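Local coordinates for SOXX (Paracoccus pantotrophus, PDB 2C1D), which forms with SoxA the haem enzyme SoxXA that initiates chemotrophic sulfur oxidation, itself carrying one covalently bound c-type haem that probably takes part in electron transfer, at the interface of chains B and A. Sequence-based numbering; all coordinates share one arbitrary frame. Chains: chain A, SOXX; chain B, SOXA.

The interface of chains B and A. Residues chain B 172, 176-178, 182; chain A 83, 88-90, 92, 96.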
ATOM      1  N   ARG B 172      10.585  -3.399   7.415  1.00 26.79           N
ATOM      2  CA  ARG B 172       9.376  -3.458   8.215  1.00 27.16           C
ATOM      3  C   ARG B 172       9.319  -2.188   9.022  1.00 27.13           C
ATOM      4  O   ARG B 172       9.990  -2.069  10.046  1.00 28.46           O
ATOM      5  CB  ARG B 172       9.377  -4.689   9.103  1.00 27.79           C
ATOM      6  CG  ARG B 172       9.318  -5.978   8.294  1.00 28.55           C
ATOM      7  CD  ARG B 172       9.341  -7.219   9.110  1.00 30.02           C
ATOM      8  NE  ARG B 172       8.097  -7.343   9.855  1.00 31.69           N
ATOM      9  CZ  ARG B 172       7.626  -8.452  10.356  1.00 31.82           C
ATOM     10  NH1 ARG B 172       8.278  -9.613  10.195  1.00 32.24           N
ATOM     11  NH2 ARG B 172       6.474  -8.414  11.014  1.00 31.45           N
ATOM     12  N   LEU B 176       4.090  -0.591  13.971  1.00 26.48           N
ATOM     13  CA  LEU B 176       3.463  -1.835  13.541  1.00 26.60           C
ATOM     14  C   LEU B 176       4.404  -2.867  12.911  1.00 26.12           C
ATOM     15  O   LEU B 176       4.002  -4.017  12.752  1.00 26.63           O
ATOM     16  CB  LEU B 176       2.295  -1.544  12.574  1.00 26.50           C
ATOM     17  CG  LEU B 176       1.089  -0.847  13.197  1.00 26.10           C
ATOM     18  CD1 LEU B 176      -0.047  -0.512  12.170  1.00 25.24           C
ATOM     19  CD2 LEU B 176       0.546  -1.671  14.351  1.00 28.63           C
ATOM     20  N   GLU B 177       5.620  -2.445  12.550  1.00 25.55           N
ATOM     21  CA  GLU B 177       6.670  -3.307  12.035  1.00 25.50           C
ATOM     22  C   GLU B 177       6.200  -4.108  10.812  1.00 25.59           C
ATOM     23  O   GLU B 177       6.204  -5.336  10.818  1.00 25.38           O
ATOM     24  CB  GLU B 177       7.219  -4.206  13.143  1.00 25.79           C
ATOM     25  CG  GLU B 177       7.861  -3.401  14.286  1.00 26.46           C
ATOM     26  CD  GLU B 177       8.572  -4.283  15.313  1.00 29.66           C
ATOM     27  OE1 GLU B 177       7.987  -4.580  16.385  1.00 27.18           O
ATOM     28  OE2 GLU B 177       9.711  -4.683  15.019  1.00 32.64           O
ATOM     29  N   MET B 178       5.825  -3.380   9.766  1.00 25.07           N
ATOM     30  CA  MET B 178       5.235  -3.960   8.571  1.00 25.16           C
ATOM     31  C   MET B 178       5.871  -3.422   7.294  1.00 25.19           C
ATOM     32  O   MET B 178       6.091  -2.214   7.121  1.00 25.94           O
ATOM     33  CB  MET B 178       3.726  -3.707   8.558  1.00 25.74           C
ATOM     34  CG  MET B 178       2.957  -4.483   9.594  1.00 26.17           C
ATOM     35  SD  MET B 178       1.197  -4.034   9.714  1.00 25.83           S
ATOM     36  CE  MET B 178       0.766  -5.149  11.124  1.00 26.66           C
ATOM     37  N   ASN B 182       4.932  -7.846   3.691  1.00 25.89           N
ATOM     38  CA  ASN B 182       4.081  -8.497   4.684  1.00 25.96           C
ATOM     39  C   ASN B 182       2.616  -8.532   4.245  1.00 25.68           C
ATOM     40  O   ASN B 182       1.942  -9.516   4.444  1.00 26.06           O
ATOM     41  CB  ASN B 182       4.143  -7.793   6.052  1.00 26.56           C
ATOM     42  CG  ASN B 182       5.406  -8.105   6.812  1.00 27.83           C
ATOM     43  OD1 ASN B 182       5.862  -9.257   6.848  1.00 37.77           O
ATOM     44  ND2 ASN B 182       6.001  -7.100   7.380  1.00 22.43           N
TER
ATOM     45  N   LYS A  83       5.892 -11.468  18.793  1.00 33.46           N
ATOM     46  CA  LYS A  83       7.209 -11.813  18.256  1.00 34.50           C
ATOM     47  C   LYS A  83       8.091 -12.629  19.197  1.00 35.53           C
ATOM     48  O   LYS A  83       9.076 -13.220  18.749  1.00 35.14           O
ATOM     49  CB  LYS A  83       7.973 -10.549  17.858  1.00 34.68           C
ATOM     50  CG  LYS A  83       7.446  -9.868  16.582  1.00 36.02           C
ATOM     51  CD  LYS A  83       6.615  -8.617  16.875  1.00 35.90           C
ATOM     52  CE  LYS A  83       6.486  -7.692  15.652  1.00 36.36           C
ATOM     53  NZ  LYS A  83       5.811  -8.317  14.477  1.00 33.70           N
ATOM     54  N   GLY A  88       9.379 -13.307  13.939  1.00 38.17           N
ATOM     55  CA  GLY A  88       9.074 -12.630  12.686  1.00 37.14           C
ATOM     56  C   GLY A  88       7.599 -12.505  12.327  1.00 35.87           C
ATOM     57  O   GLY A  88       7.287 -12.157  11.208  1.00 36.73           O
ATOM     58  N   THR A  89       6.691 -12.763  13.259  1.00 33.78           N
ATOM     59  CA  THR A  89       5.269 -12.749  12.962  1.00 32.48           C
ATOM     60  C   THR A  89       4.772 -11.385  12.479  1.00 31.74           C
ATOM     61  O   THR A  89       5.307 -10.338  12.843  1.00 30.87           O
ATOM     62  CB  THR A  89       4.433 -13.220  14.159  1.00 31.65           C
ATOM     63  OG1 THR A  89       3.041 -13.225  13.810  1.00 31.82           O
ATOM     64  CG2 THR A  89       4.525 -12.265  15.350  1.00 31.54           C
ATOM     65  N   PHE A  90       3.733 -11.435  11.651  1.00 30.63           N
ATOM     66  CA  PHE A  90       3.091 -10.244  11.086  1.00 29.79           C
ATOM     67  C   PHE A  90       2.306  -9.543  12.198  1.00 28.89           C
ATOM     68  O   PHE A  90       2.100  -8.339  12.149  1.00 29.13           O
ATOM     69  CB  PHE A  90       2.194 -10.691   9.905  1.00 29.92           C
ATOM     70  CG  PHE A  90       1.394  -9.598   9.242  1.00 29.40           C
ATOM     71  CD1 PHE A  90       1.949  -8.348   8.942  1.00 30.53           C
ATOM     72  CD2 PHE A  90       0.080  -9.845   8.872  1.00 30.10           C
ATOM     73  CE1 PHE A  90       1.178  -7.359   8.294  1.00 30.78           C
ATOM     74  CE2 PHE A  90      -0.704  -8.844   8.249  1.00 32.57           C
ATOM     75  CZ  PHE A  90      -0.134  -7.610   7.945  1.00 29.26           C
ATOM     76  N   PRO A  92       1.604  -7.411  15.123  1.00 26.70           N
ATOM     77  CA  PRO A  92       2.400  -6.372  15.765  1.00 26.36           C
ATOM     78  C   PRO A  92       2.375  -6.547  17.289  1.00 25.85           C
ATOM     79  O   PRO A  92       1.520  -7.243  17.815  1.00 26.26           O
ATOM     80  CB  PRO A  92       1.704  -5.081  15.324  1.00 26.56           C
ATOM     81  CG  PRO A  92       0.220  -5.496  15.180  1.00 27.24           C
ATOM     82  CD  PRO A  92       0.285  -6.919  14.678  1.00 26.34           C
ATOM     83  N   LYS A  96       5.097  -2.400  23.118  1.00 29.30           N
ATOM     84  CA  LYS A  96       6.459  -2.211  22.646  1.00 29.78           C
ATOM     85  C   LYS A  96       6.643  -0.760  22.293  1.00 30.22           C
ATOM     86  O   LYS A  96       5.764  -0.133  21.698  1.00 29.48           O
ATOM     87  CB  LYS A  96       6.747  -3.064  21.407  1.00 30.05           C
ATOM     88  CG  LYS A  96       8.194  -3.034  20.946  1.00 30.40           C
ATOM     89  CD  LYS A  96       8.422  -4.036  19.803  1.00 32.02           C
ATOM     90  CE  LYS A  96       9.831  -3.959  19.213  1.00 32.36           C
ATOM     91  NZ  LYS A  96      10.063  -5.111  18.282  1.00 32.48           N
TER
HETATM   92  O   HOH W   1       4.240  -6.797  12.760  1.00 22.11           O
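A:Phe90, packed against B:Met178 and B:Asn182, forms the apolar centre of this patch of the SoxA–SoxX heterodimer interface, beside a guanidinium that reads backbone carbonyls. With CG anti to its backbone N (chi1 177°), A:Phe90 crosses the B:Met178 side chain at about a right angle, CE1 foremost. The thioether chain runs extended beyond CG, so that CG, SD and the methyl CE all meet ring atom CE1, with CE 3.6 Å from it. B:Asn182, in helix 180-184, slides past the same ring in the opposite direction and touches CD1 with its CB. Alongside, B:Leu176 CD2 packs on A:Pro92 CB at 3.7 Å, the two side chains pointing the same way.

Next outward, a bridging water lies 2.7 Å from A:Phe90 O and also meets the carbonyls of B:Leu176 and B:Glu177 and the side-chain amine NZ of A:Lys83. Next to it, B:Arg172, its chain bent at chi3, turns NE and NH2 side-on to B:Glu177 O of its own chain, both donating to it and fixing the guanidinium's rotation. The plane so set leads NH1 to A:Gly88 O at 2.9 Å, an almost straight bond (174° at H) that reaches the carbonyl from above its plane. NH2 is shared between two carbonyls, for it also donates across the interface to A:Thr89 O at 2.9 Å. An alanine in place of B:Arg172 would lose both cross-chain bonds and would probably loosen the B:Glu177 carbonyl and the neighbouring water. The tip of A:Lys83 faces that of B:Arg172, a like-charge approach that the water and the B:Glu177 carboxylate, 4.7 Å from OE1 to A:Lys83 NZ, may temper.

At the rim the extended A:Lys96 crosses B:Glu177 at about a right angle, and its NZ forms a salt bridge with OE1 at 2.9 Å, arriving 25° out of the carboxylate plane.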